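Local coordinates for occlusion-derived virus envelope protein E66 (Autographa californica nucleopolyhedrovirus, PDB 3VSN), which cleaves non-sulfated chondroitin as a lyase of the viral envelope, is essential for oral infectivity and may digest the chondroitin sulfate barrier of the host midgut's peritrophic matrix, at residues I389-L394 / N471-V476; S523-S528 / L535-I540; N438-K443 / Y458-E463; N465-T470 / Q543-A548; N355-P360 / N395-I400. One frame throughout, in Å; residues are numbered along the deposited sequence.

Interaction 1 (I389-L394 / N471-V476)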
# COMPACT_ATOMS: atom_id res chain seq x y z
N ILE A 389 4.31 4.76 -17.23
CA ILE A 389 5.31 5.82 -17.00
C ILE A 389 5.69 6.54 -18.30
O ILE A 389 5.98 5.91 -19.32
CB ILE A 389 6.57 5.29 -16.26
CG1 ILE A 389 6.19 4.84 -14.83
CG2 ILE A 389 7.66 6.36 -16.22
CD1 ILE A 389 7.36 4.36 -13.98
N ILE A 390 5.63 7.87 -18.26
CA ILE A 390 6.07 8.69 -19.38
C ILE A 390 7.54 9.05 -19.15
O ILE A 390 7.88 9.65 -18.12
CB ILE A 390 5.23 9.98 -19.54
CG1 ILE A 390 3.74 9.65 -19.71
CG2 ILE A 390 5.73 10.81 -20.73
CD1 ILE A 390 2.82 10.84 -19.56
N LEU A 391 8.39 8.66 -20.09
CA LEU A 391 9.83 8.92 -20.01
C LEU A 391 10.21 10.15 -20.83
O LEU A 391 9.69 10.35 -21.93
CB LEU A 391 10.64 7.72 -20.51
CG LEU A 391 10.46 6.36 -19.83
CD1 LEU A 391 11.32 5.32 -20.52
CD2 LEU A 391 10.79 6.44 -18.34
N GLN A 392 11.11 10.96 -20.28
CA GLN A 392 11.53 12.21 -20.92
C GLN A 392 12.95 12.12 -21.48
O GLN A 392 13.43 13.05 -22.12
CB GLN A 392 11.42 13.37 -19.94
CG GLN A 392 10.00 13.72 -19.52
CD GLN A 392 9.94 14.95 -18.65
OE1 GLN A 392 10.53 15.99 -18.97
NE2 GLN A 392 9.21 14.86 -17.54
N SER A 393 13.60 10.99 -21.22
CA SER A 393 14.94 10.72 -21.74
C SER A 393 15.05 9.23 -22.07
O SER A 393 14.17 8.43 -21.68
CB SER A 393 16.01 11.12 -20.73
OG SER A 393 15.87 10.39 -19.52
N LEU A 394 16.11 8.84 -22.77
CA LEU A 394 16.31 7.44 -23.12
C LEU A 394 16.57 6.54 -21.90
O LEU A 394 16.01 5.45 -21.81
CB LEU A 394 17.41 7.30 -24.18
CG LEU A 394 17.11 7.89 -25.57
CD1 LEU A 394 18.32 7.77 -26.48
CD2 LEU A 394 15.89 7.23 -26.21
N ASN A 471 12.83 12.55 -28.23
CA ASN A 471 11.43 12.17 -28.12
C ASN A 471 11.13 11.54 -26.77
O ASN A 471 11.95 10.80 -26.22
CB ASN A 471 11.05 11.18 -29.23
CG ASN A 471 11.12 11.79 -30.62
OD1 ASN A 471 11.55 11.13 -31.57
ND2 ASN A 471 10.68 13.03 -30.76
N GLY A 472 9.95 11.84 -26.23
CA GLY A 472 9.47 11.15 -25.04
C GLY A 472 8.91 9.79 -25.42
O GLY A 472 8.87 9.43 -26.60
N ARG A 473 8.48 9.03 -24.42
CA ARG A 473 7.83 7.74 -24.67
C ARG A 473 6.96 7.34 -23.50
O ARG A 473 7.24 7.68 -22.35
CB ARG A 473 8.86 6.64 -24.95
CG ARG A 473 10.09 6.68 -24.06
CD ARG A 473 11.26 7.31 -24.81
NE ARG A 473 11.67 6.45 -25.91
CZ ARG A 473 12.31 6.86 -27.00
NH1 ARG A 473 12.63 8.13 -27.17
NH2 ARG A 473 12.63 5.97 -27.93
N VAL A 474 5.89 6.61 -23.81
CA VAL A 474 5.00 6.10 -22.79
C VAL A 474 5.21 4.59 -22.73
O VAL A 474 5.07 3.90 -23.74
CB VAL A 474 3.53 6.42 -23.11
CG1 VAL A 474 2.61 5.88 -22.02
CG2 VAL A 474 3.34 7.93 -23.26
N ILE A 475 5.56 4.10 -21.55
CA ILE A 475 5.82 2.68 -21.37
C ILE A 475 4.50 1.91 -21.37
O ILE A 475 3.57 2.24 -20.63
CB ILE A 475 6.61 2.40 -20.07
CG1 ILE A 475 7.96 3.13 -20.13
CG2 ILE A 475 6.80 0.90 -19.84
CD1 ILE A 475 8.77 3.05 -18.85
N VAL A 476 4.43 0.89 -22.23
CA VAL A 476 3.26 0.01 -22.31
C VAL A 476 3.51 -1.27 -21.49
O VAL A 476 2.66 -1.70 -20.72
CB VAL A 476 2.90 -0.31 -23.78
CG1 VAL A 476 1.77 -1.33 -23.87
CG2 VAL A 476 2.52 0.97 -24.52

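Interaction 2 (S523-S528 / L535-I540)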
# COMPACT_ATOMS: atom_id res chain seq x y z
N SER A 523 2.53 3.54 -32.71
CA SER A 523 2.65 2.10 -32.71
C SER A 523 3.50 1.64 -31.52
O SER A 523 4.20 2.45 -30.89
CB SER A 523 3.23 1.60 -34.03
OG SER A 523 4.63 1.79 -34.08
N LEU A 524 3.43 0.35 -31.21
CA LEU A 524 4.25 -0.25 -30.17
C LEU A 524 5.62 -0.58 -30.73
O LEU A 524 5.73 -1.21 -31.78
CB LEU A 524 3.59 -1.52 -29.62
CG LEU A 524 2.16 -1.43 -29.08
CD1 LEU A 524 1.66 -2.82 -28.71
CD2 LEU A 524 2.08 -0.49 -27.89
N THR A 525 6.67 -0.15 -30.02
CA THR A 525 8.04 -0.45 -30.40
C THR A 525 8.83 -0.94 -29.19
O THR A 525 8.44 -0.68 -28.05
CB THR A 525 8.74 0.78 -31.04
OG1 THR A 525 8.57 1.92 -30.19
CG2 THR A 525 8.17 1.08 -32.42
N VAL A 526 9.92 -1.65 -29.46
CA VAL A 526 10.72 -2.30 -28.42
C VAL A 526 12.07 -1.60 -28.25
O VAL A 526 12.73 -1.28 -29.24
CB VAL A 526 10.95 -3.79 -28.75
CG1 VAL A 526 11.87 -4.45 -27.73
CG2 VAL A 526 9.62 -4.53 -28.83
N ARG A 527 12.47 -1.38 -27.00
CA ARG A 527 13.74 -0.72 -26.69
C ARG A 527 14.24 -1.13 -25.31
O ARG A 527 13.44 -1.37 -24.41
CB ARG A 527 13.58 0.80 -26.76
CG ARG A 527 14.86 1.60 -26.59
CD ARG A 527 14.59 3.09 -26.70
NE ARG A 527 13.70 3.55 -25.64
CZ ARG A 527 14.10 3.97 -24.44
NH1 ARG A 527 15.39 4.00 -24.13
NH2 ARG A 527 13.20 4.35 -23.54
N SER A 528 15.56 -1.20 -25.16
CA SER A 528 16.21 -1.42 -23.86
C SER A 528 16.86 -0.13 -23.35
O SER A 528 17.85 0.32 -23.93
CB SER A 528 17.25 -2.54 -23.94
OG SER A 528 16.64 -3.78 -24.27
N LEU A 535 11.63 -2.76 -22.79
CA LEU A 535 10.35 -2.07 -22.84
C LEU A 535 9.60 -2.29 -24.14
O LEU A 535 10.20 -2.47 -25.20
CB LEU A 535 10.54 -0.56 -22.69
CG LEU A 535 11.33 0.04 -21.52
CD1 LEU A 535 11.56 1.53 -21.78
CD2 LEU A 535 10.60 -0.17 -20.20
N VAL A 536 8.27 -2.28 -24.04
CA VAL A 536 7.40 -1.98 -25.17
C VAL A 536 6.88 -0.58 -24.88
O VAL A 536 6.38 -0.32 -23.78
CB VAL A 536 6.22 -2.97 -25.30
CG1 VAL A 536 5.30 -2.56 -26.44
CG2 VAL A 536 6.73 -4.39 -25.50
N GLU A 537 7.01 0.33 -25.83
CA GLU A 537 6.67 1.73 -25.59
C GLU A 537 5.98 2.38 -26.78
O GLU A 537 6.05 1.87 -27.90
CB GLU A 537 7.91 2.53 -25.17
CG GLU A 537 8.99 2.63 -26.26
CD GLU A 537 10.29 3.26 -25.78
OE1 GLU A 537 10.49 3.42 -24.56
OE2 GLU A 537 11.13 3.60 -26.65
N GLN A 538 5.31 3.50 -26.53
CA GLN A 538 4.77 4.35 -27.58
C GLN A 538 5.55 5.66 -27.57
O GLN A 538 5.45 6.44 -26.61
CB GLN A 538 3.27 4.58 -27.40
CG GLN A 538 2.42 3.36 -27.76
CD GLN A 538 0.92 3.60 -27.66
OE1 GLN A 538 0.47 4.72 -27.43
NE2 GLN A 538 0.14 2.54 -27.83
N ILE A 539 6.33 5.88 -28.62
CA ILE A 539 7.18 7.06 -28.72
C ILE A 539 6.34 8.27 -29.11
O ILE A 539 5.53 8.21 -30.04
CB ILE A 539 8.36 6.84 -29.71
CG1 ILE A 539 9.26 5.69 -29.22
CG2 ILE A 539 9.17 8.12 -29.86
CD1 ILE A 539 10.19 5.12 -30.27
N ILE A 540 6.54 9.37 -28.39
CA ILE A 540 5.81 10.62 -28.63
C ILE A 540 6.79 11.74 -28.98
O ILE A 540 7.82 11.89 -28.33
CB ILE A 540 4.91 11.00 -27.43
CG1 ILE A 540 5.72 10.97 -26.11
CG2 ILE A 540 3.71 10.05 -27.34
CD1 ILE A 540 4.99 11.53 -24.90
O HOH W 1 6.56 3.76 -30.64
O HOH W 2 10.92 1.96 -28.89

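Interaction 3 (N438-K443 / Y458-E463)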
# COMPACT_ATOMS: atom_id res chain seq x y z
N ASN A 438 10.08 18.75 -14.85
CA ASN A 438 10.20 19.52 -16.09
C ASN A 438 8.84 20.05 -16.59
O ASN A 438 8.60 20.12 -17.80
CB ASN A 438 10.90 18.65 -17.15
CG ASN A 438 11.27 19.43 -18.39
OD1 ASN A 438 11.64 20.59 -18.32
ND2 ASN A 438 11.17 18.77 -19.55
N ASN A 439 7.97 20.42 -15.65
CA ASN A 439 6.60 20.88 -15.96
C ASN A 439 5.77 19.85 -16.74
O ASN A 439 4.87 20.23 -17.50
CB ASN A 439 6.60 22.24 -16.67
CG ASN A 439 6.65 23.42 -15.71
OD1 ASN A 439 7.08 24.51 -16.08
ND2 ASN A 439 6.20 23.20 -14.48
N LEU A 440 6.06 18.57 -16.54
CA LEU A 440 5.24 17.50 -17.11
C LEU A 440 3.79 17.69 -16.72
O LEU A 440 3.46 17.90 -15.55
CB LEU A 440 5.72 16.12 -16.63
CG LEU A 440 4.87 14.90 -17.04
CD1 LEU A 440 5.00 14.58 -18.53
CD2 LEU A 440 5.23 13.70 -16.19
N GLN A 441 2.92 17.63 -17.73
CA GLN A 441 1.48 17.66 -17.51
C GLN A 441 0.82 16.60 -18.38
O GLN A 441 1.39 16.18 -19.39
CB GLN A 441 0.91 19.05 -17.84
CG GLN A 441 1.04 19.46 -19.30
CD GLN A 441 0.33 20.76 -19.60
OE1 GLN A 441 -0.90 20.81 -19.63
NE2 GLN A 441 1.09 21.82 -19.82
N PHE A 442 -0.36 16.16 -17.96
CA PHE A 442 -1.17 15.25 -18.78
C PHE A 442 -2.62 15.20 -18.33
O PHE A 442 -2.96 15.59 -17.21
CB PHE A 442 -0.56 13.83 -18.82
CG PHE A 442 -0.33 13.20 -17.46
CD1 PHE A 442 -1.40 12.78 -16.67
CD2 PHE A 442 0.96 12.99 -16.99
CE1 PHE A 442 -1.19 12.20 -15.43
CE2 PHE A 442 1.19 12.40 -15.76
CZ PHE A 442 0.11 12.00 -14.98
N LYS A 443 -3.47 14.73 -19.23
CA LYS A 443 -4.78 14.21 -18.86
C LYS A 443 -4.68 12.70 -18.98
O LYS A 443 -4.23 12.18 -20.00
CB LYS A 443 -5.87 14.77 -19.78
CG LYS A 443 -6.13 16.27 -19.64
CD LYS A 443 -7.32 16.55 -18.73
CE LYS A 443 -7.50 18.04 -18.46
NZ LYS A 443 -7.92 18.84 -19.65
N TYR A 458 -3.66 11.96 -22.91
CA TYR A 458 -3.69 13.00 -23.95
C TYR A 458 -3.26 14.33 -23.35
O TYR A 458 -3.19 14.48 -22.12
CB TYR A 458 -5.06 13.08 -24.63
CG TYR A 458 -6.19 13.57 -23.75
CD1 TYR A 458 -6.96 12.67 -23.01
CD2 TYR A 458 -6.50 14.93 -23.68
CE1 TYR A 458 -8.01 13.12 -22.22
CE2 TYR A 458 -7.54 15.38 -22.88
CZ TYR A 458 -8.29 14.48 -22.16
OH TYR A 458 -9.33 14.93 -21.37
N ASN A 459 -2.99 15.31 -24.21
CA ASN A 459 -2.44 16.60 -23.80
C ASN A 459 -1.20 16.45 -22.91
O ASN A 459 -1.03 17.19 -21.94
CB ASN A 459 -3.51 17.47 -23.11
CG ASN A 459 -4.60 17.92 -24.06
OD1 ASN A 459 -4.55 17.66 -25.26
ND2 ASN A 459 -5.61 18.58 -23.52
N ILE A 460 -0.35 15.48 -23.25
CA ILE A 460 0.95 15.31 -22.58
C ILE A 460 1.83 16.49 -22.99
O ILE A 460 2.02 16.75 -24.19
CB ILE A 460 1.66 14.00 -22.99
CG1 ILE A 460 0.82 12.77 -22.60
CG2 ILE A 460 3.05 13.92 -22.37
CD1 ILE A 460 1.31 11.49 -23.24
N GLY A 461 2.36 17.19 -22.00
CA GLY A 461 3.23 18.32 -22.25
C GLY A 461 4.40 18.41 -21.29
O GLY A 461 4.34 17.88 -20.19
N VAL A 462 5.47 19.07 -21.73
CA VAL A 462 6.57 19.46 -20.86
C VAL A 462 6.96 20.89 -21.20
O VAL A 462 6.48 21.44 -22.19
CB VAL A 462 7.82 18.54 -20.99
CG1 VAL A 462 7.54 17.13 -20.48
CG2 VAL A 462 8.35 18.52 -22.42
N GLU A 463 7.82 21.49 -20.37
CA GLU A 463 8.36 22.82 -20.66
C GLU A 463 8.84 22.87 -22.12
O GLU A 463 9.59 21.99 -22.54
CB GLU A 463 9.52 23.15 -19.71
CG GLU A 463 10.08 24.56 -19.82
CD GLU A 463 9.11 25.63 -19.33
OE1 GLU A 463 8.32 25.36 -18.41
OE2 GLU A 463 9.15 26.75 -19.88
O HOH W 3 -2.49 18.50 -19.91
O HOH W 4 -5.11 19.33 -20.74

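Interaction 4 (N465-T470 / Q543-A548)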
# COMPACT_ATOMS: atom_id res chain seq x y z
N ASN A 465 10.95 23.38 -25.39
CA ASN A 465 12.38 23.45 -25.72
C ASN A 465 13.33 22.86 -24.67
O ASN A 465 14.51 23.22 -24.61
CB ASN A 465 12.79 24.89 -26.07
CG ASN A 465 11.95 25.46 -27.19
OD1 ASN A 465 11.76 24.82 -28.23
ND2 ASN A 465 11.42 26.66 -26.98
N SER A 466 12.82 21.91 -23.89
CA SER A 466 13.53 21.39 -22.72
C SER A 466 14.12 19.99 -22.89
O SER A 466 14.85 19.51 -22.02
CB SER A 466 12.59 21.38 -21.52
OG SER A 466 11.50 20.49 -21.75
N LEU A 467 13.80 19.32 -23.99
CA LEU A 467 14.15 17.90 -24.14
C LEU A 467 15.40 17.61 -24.97
O LEU A 467 15.73 16.44 -25.20
CB LEU A 467 12.96 17.09 -24.66
CG LEU A 467 11.72 17.05 -23.76
CD1 LEU A 467 10.61 16.27 -24.45
CD2 LEU A 467 12.03 16.47 -22.39
N ASN A 468 16.11 18.66 -25.41
CA ASN A 468 17.34 18.48 -26.20
C ASN A 468 17.10 17.54 -27.40
O ASN A 468 17.84 16.58 -27.61
CB ASN A 468 18.48 17.97 -25.31
CG ASN A 468 19.84 18.00 -26.00
OD1 ASN A 468 20.08 18.81 -26.89
ND2 ASN A 468 20.72 17.10 -25.60
N ASN A 469 16.04 17.84 -28.15
CA ASN A 469 15.64 17.08 -29.34
C ASN A 469 15.50 15.57 -29.14
O ASN A 469 15.77 14.78 -30.04
CB ASN A 469 16.56 17.40 -30.53
CG ASN A 469 16.67 18.89 -30.80
OD1 ASN A 469 17.76 19.46 -30.77
ND2 ASN A 469 15.53 19.53 -31.05
N THR A 470 15.07 15.18 -27.94
CA THR A 470 14.84 13.78 -27.61
C THR A 470 13.34 13.54 -27.49
O THR A 470 12.66 14.24 -26.74
CB THR A 470 15.54 13.39 -26.29
OG1 THR A 470 16.91 13.79 -26.34
CG2 THR A 470 15.46 11.87 -26.05
N GLN A 543 8.15 17.63 -30.26
CA GLN A 543 7.36 18.76 -30.78
C GLN A 543 5.95 18.81 -30.19
O GLN A 543 5.48 19.89 -29.80
CB GLN A 543 7.27 18.73 -32.32
CG GLN A 543 8.58 19.00 -33.04
CD GLN A 543 9.36 17.73 -33.33
OE1 GLN A 543 9.19 16.71 -32.66
NE2 GLN A 543 10.24 17.80 -34.33
N THR A 544 5.27 17.67 -30.14
CA THR A 544 3.90 17.61 -29.59
C THR A 544 3.90 17.75 -28.07
O THR A 544 2.95 18.28 -27.49
CB THR A 544 3.12 16.35 -30.02
OG1 THR A 544 3.85 15.17 -29.64
CG2 THR A 544 2.88 16.34 -31.54
N MET A 545 4.96 17.26 -27.42
CA MET A 545 5.12 17.46 -25.98
C MET A 545 5.30 18.94 -25.66
O MET A 545 4.78 19.43 -24.65
CB MET A 545 6.30 16.65 -25.43
CG MET A 545 6.07 15.14 -25.50
SD MET A 545 7.57 14.23 -25.12
CE MET A 545 7.54 14.25 -23.33
N TYR A 546 6.00 19.67 -26.52
CA TYR A 546 6.19 21.11 -26.30
C TYR A 546 4.88 21.89 -26.40
O TYR A 546 4.72 22.91 -25.73
CB TYR A 546 7.23 21.70 -27.25
CG TYR A 546 8.64 21.20 -27.03
CD1 TYR A 546 9.01 20.55 -25.85
CD2 TYR A 546 9.62 21.41 -28.00
CE1 TYR A 546 10.30 20.09 -25.66
CE2 TYR A 546 10.92 20.96 -27.81
CZ TYR A 546 11.25 20.30 -26.64
OH TYR A 546 12.54 19.86 -26.46
N THR A 547 3.95 21.40 -27.21
CA THR A 547 2.65 22.05 -27.38
C THR A 547 1.56 21.44 -26.47
O THR A 547 0.38 21.80 -26.57
CB THR A 547 2.19 22.02 -28.85
OG1 THR A 547 2.17 20.66 -29.31
CG2 THR A 547 3.15 22.83 -29.72
N ALA A 548 1.98 20.54 -25.58
CA ALA A 548 1.07 19.81 -24.69
C ALA A 548 -0.08 19.15 -25.46
O ALA A 548 -1.25 19.28 -25.08
CB ALA A 548 0.55 20.71 -23.56

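Interaction 5 (N355-P360 / N395-I400)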
# COMPACT_ATOMS: atom_id res chain seq x y z
N ASN A 355 16.82 8.17 -1.71
CA ASN A 355 15.78 7.88 -2.70
C ASN A 355 15.23 9.15 -3.33
O ASN A 355 14.61 9.96 -2.64
CB ASN A 355 14.63 7.11 -2.04
CG ASN A 355 15.09 5.86 -1.32
OD1 ASN A 355 14.91 5.73 -0.10
ND2 ASN A 355 15.67 4.93 -2.05
N ASN A 356 15.47 9.34 -4.62
CA ASN A 356 14.96 10.52 -5.31
C ASN A 356 14.54 10.30 -6.77
O ASN A 356 14.30 11.27 -7.50
CB ASN A 356 15.93 11.71 -5.18
CG ASN A 356 17.31 11.41 -5.74
OD1 ASN A 356 17.45 10.67 -6.72
ND2 ASN A 356 18.33 12.00 -5.13
N ILE A 357 14.43 9.04 -7.18
CA ILE A 357 14.07 8.71 -8.56
C ILE A 357 12.69 8.05 -8.70
O ILE A 357 12.32 7.60 -9.79
CB ILE A 357 15.15 7.83 -9.26
CG1 ILE A 357 15.33 6.49 -8.55
CG2 ILE A 357 16.47 8.59 -9.37
CD1 ILE A 357 16.17 5.49 -9.33
N GLN A 358 11.92 8.02 -7.62
CA GLN A 358 10.69 7.23 -7.57
C GLN A 358 9.40 7.99 -7.96
O GLN A 358 8.32 7.39 -7.97
CB GLN A 358 10.53 6.58 -6.18
CG GLN A 358 11.48 5.42 -5.92
CD GLN A 358 12.90 5.84 -5.55
OE1 GLN A 358 13.20 7.03 -5.38
NE2 GLN A 358 13.79 4.86 -5.40
N ALA A 359 9.52 9.27 -8.30
CA ALA A 359 8.33 10.08 -8.63
C ALA A 359 7.54 9.59 -9.84
O ALA A 359 6.31 9.57 -9.78
CB ALA A 359 8.68 11.56 -8.77
N PRO A 360 8.22 9.21 -10.94
CA PRO A 360 7.44 8.68 -12.07
C PRO A 360 6.59 7.46 -11.71
O PRO A 360 5.43 7.38 -12.13
CB PRO A 360 8.52 8.33 -13.10
CG PRO A 360 9.59 9.33 -12.83
CD PRO A 360 9.63 9.41 -11.32
N ASN A 395 17.39 7.01 -20.96
CA ASN A 395 17.70 6.21 -19.76
C ASN A 395 16.59 6.25 -18.70
O ASN A 395 16.61 5.46 -17.75
CB ASN A 395 19.08 6.55 -19.18
CG ASN A 395 19.14 7.92 -18.51
OD1 ASN A 395 18.12 8.54 -18.20
ND2 ASN A 395 20.36 8.40 -18.28
N GLY A 396 15.66 7.19 -18.86
CA GLY A 396 14.45 7.25 -18.04
C GLY A 396 14.61 7.70 -16.60
O GLY A 396 13.66 7.60 -15.82
N ILE A 397 15.79 8.19 -16.24
CA ILE A 397 16.04 8.62 -14.86
C ILE A 397 15.53 10.04 -14.62
O ILE A 397 15.95 10.98 -15.27
CB ILE A 397 17.54 8.48 -14.47
CG1 ILE A 397 17.94 7.00 -14.45
CG2 ILE A 397 17.82 9.13 -13.12
CD1 ILE A 397 19.43 6.74 -14.58
N MET A 398 14.60 10.17 -13.68
CA MET A 398 14.05 11.47 -13.30
C MET A 398 14.25 11.67 -11.80
O MET A 398 13.66 10.95 -11.00
CB MET A 398 12.56 11.55 -13.68
CG MET A 398 11.83 12.79 -13.18
SD MET A 398 12.49 14.37 -13.76
CE MET A 398 12.00 14.36 -15.49
N ARG A 399 15.09 12.63 -11.45
CA ARG A 399 15.47 12.87 -10.05
C ARG A 399 14.78 14.09 -9.48
O ARG A 399 14.74 15.14 -10.12
CB ARG A 399 16.98 13.07 -9.92
CG ARG A 399 17.82 11.90 -10.38
CD ARG A 399 19.26 12.01 -9.89
NE ARG A 399 20.04 10.85 -10.31
CZ ARG A 399 20.17 9.73 -9.60
NH1 ARG A 399 19.58 9.60 -8.42
NH2 ARG A 399 20.89 8.72 -10.08
N ILE A 400 14.23 13.95 -8.27
CA ILE A 400 13.70 15.09 -7.51
C ILE A 400 14.33 15.07 -6.11
O ILE A 400 13.73 14.55 -5.16
CB ILE A 400 12.15 15.09 -7.42
CG1 ILE A 400 11.51 14.94 -8.81
CG2 ILE A 400 11.66 16.36 -6.73
CD1 ILE A 400 10.00 14.89 -8.78
O HOH W 5 11.79 11.14 -8.95
O HOH W 6 13.12 7.88 -12.55

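Interaction 1 (I389-L394 / N471-V476)
Ile-390 and Val-474 face each other as an antiparallel non-hydrogen-bonded pair, and next to them Leu-391 and Arg-473 form the hydrogen-bonded pair, with Leu-391 N to Arg-473 O at 2.7 Å and Arg-473 N to Leu-391 O at 3.1 Å. A third backbone bond, Ile-475 N to Ile-389 O at 2.9 Å, is almost straight (175°). On one face of the sheet Ile-390 and Val-474 lie side by side and point the same way, CG1 of Ile-390 4.0 Å from CG2 of Val-474. On the other face Leu-391 is the hub: its CB rests on CG of Arg-473 at 3.7 Å, while its CD1 meets CD1 of Ile-475 at 3.8 Å. The arginine chain is bent at chi2 (-101°) and chi3 (-67°), which folds the guanidinium back beside its own strand. There NH1 bonds to Asn-471 O in the guanidinium plane (2.9 Å), and CD2 of Leu-394 lies over one face, 3.5 Å from NH1 and nearer the rim than the centre. NE makes a salt bridge to Glu-537, so the buried charge has a carboxylate partner. Strand 390-391 is an outermost strand of a four-stranded antiparallel sheet. Strand 472-480 separates it from 533-540, the Ile-390 face packs on Tyr-457 and Ile-460 of strand 452-461, and helix 359-364 touches Ile-389 and Ile-390.

Interaction 2 (S523-S528 / L535-I540)
Arg-527 starts out with CG trans to its backbone N (chi1 -175°) and bends at chi3, while Glu-537 has CG tucked between its own N and carbonyl carbon (chi1 64°); together these turns bring the guanidinium against the carboxylate. Both residues belong to a beta hairpin of strands 525-530 and 533-540, at one border of a four-stranded antiparallel sheet. The grip is side-on and uses two nitrogens: NE of Arg-527 reaches OE2 of Glu-537 at 2.8 Å, and NH2 reaches OE1 at 3.0 Å on its syn lone pair. The two planes are 33° apart, so the pair is twisted rather than flat. With Arg-473 of the adjoining strand as a second cation at OE2, the glutamate would tend to stay ionised. Pairs Thr-525/Glu-537 and Arg-527/Leu-535 are hydrogen-bonded, with Val-526 and Val-536 between them on the reverse face. There CB of Leu-524 meets CG1 of Val-536 at 3.8 Å. Two waters flank the hydroxyl of Thr-525: one links its OG1 to OE2 of Glu-537, and the other, 2.8 Å from OG1, donates to Ser-523 O and accepts from Ile-539 N.

Interaction 3 (N438-K443 / Y458-E463)
The open end of the beta hairpin formed by strands 440-449 and 452-461 holds this contact, where a beta bulge shifts the register by one residue. Gln-441 and Gly-461 make one antiparallel hydrogen-bonded pair, and Lys-443 and Tyr-458 the next, so Asn-459 and Ile-460 together span Phe-442; the same two residues form a G1 bulge against Ala-550 of strand 550-558. Beyond the strands, Glu-463 N continues the pairing with a nearly linear bond (177°) to Asn-438 O, 3.0 Å long. On the Tyr-458 face, CB of Lys-443 sits over the tyrosine ring in a CH-pi contact, 3.5 Å from the centroid, and CG follows at 3.6 Å from CE2. The lysine bends at chi2 (-98°), which carries its chain across the ring toward OH, with CD 3.7 Å from that oxygen. Opposite, CD1 of Leu-440 touches CG1 of Val-462 at 4.1 Å, and CB of Phe-442 meets CG1 of Ile-460. Water joins Gln-441 OE1 to Asn-459 O, and another joins Lys-443 NZ to Asn-459 ND2. Because Lys-443 NZ and Tyr-458 OH both end on Glu-574, the carboxylate holds ammonium and hydroxyl together, and its charge is probably balanced by the lysine.

Interaction 4 (N465-T470 / Q543-A548)
The backbone N of Asn-465 lies directly over the centre of the Tyr-546 ring, 3.1 Å above its plane, so a peptide nitrogen sits on this aromatic face. It comes within 3.3 Å of CZ. The same chain then bends round the end of the ring: Leu-467 N, near the ring plane, donates to OH of Tyr-546 at 2.8 Å with an angle of 153°. The ring is thus packed under one peptide nitrogen and bonded through its hydroxyl to another. With CG trans to the carbonyl carbon (chi1 -66°), the ring reaches out from the helix to the loop. Leu-467 runs past it in the reverse direction, CB 3.3 Å from OH and CG 3.9 Å from CE1. The leucine's CD1 goes on to Met-545, meeting SD at 3.7 Å, and the two side chains are set nearly at right angles. Ser-466, beside CE1 of the ring, has its OG bonded to Glu-463 O and Asn-438 ND2. Met-545 also bonds through its backbone to Val-462, tying the helix to the end of strand 452-461. The helix closes in a Schellman motif with Ala-548 as C-prime residue, a common way to end a helix, here between strands 533-540 and 550-558.

Interaction 5 (N355-P360 / N395-I400)
The guanidinium of Arg-399 has CG2 of Ile-357 over one face, 3.4 Å from NH1, and the amide of Asn-356 at its edge. NH1 donates to OD1 of Asn-356 at 2.9 Å, meeting a lone pair in the carbonyl plane although the bond is bent (139°). Amide and guanidinium planes stand almost perpendicular, 87° apart. Asn-356 has CG between its backbone N and carbonyl carbon (chi1 59°), an arrangement that turns OD1 to the arginine, whose chain runs extended from CG to NE alongside Ile-357. The backbones meet as well: Ile-400 N bonds to Asn-356 O at 2.8 Å, and the CA of Ile-357 makes a CA-H...O contact with Met-398 O at 3.3 Å. One water donates to both Asn-356 O and Met-398 O and accepts from Ala-359 N, sealing the start of helix 359-364 to the loop. Apolar groups close the rest, CB of Ala-359 against CD1 of Ile-400 at 3.6 Å and CG of Pro-360 against CB of Met-398 at 3.8 Å. The side chain of Asn-356 lies about 9 Å from that of Arg-300, the transition-state stabiliser, and that of Ala-359 about 9 Å from that of Glu-350, important for activity. A peptide N-H and a water together grip Asn-356 O, while the arginine's charge is met by a neutral amide oxygen, a link that is polar without being a salt bridge.

In the fold
All five contacts lie on the same side of the chain's centre. Interactions 1 and 2, with centres 8 Å apart, share one four-stranded antiparallel sheet through the adjacent strands 472-480 and 533-540. Interaction 3 belongs to a seven-stranded sheet packed against it, its centre about 12 Å from that of interaction 1, as in the two layers of a beta-sandwich. Interaction 4, its centre about 10 Å from that of interaction 3, lies where the loop after strand 452-461 meets helix 542-546. Along the chain interaction 3 is nested within the loop closed by interaction 1, and interaction 2 within that of interaction 4. Interaction 5 crosses interaction 1 in sequence and approaches Arg-300 and Glu-350, consistent with a place between sandwich and catalytic region.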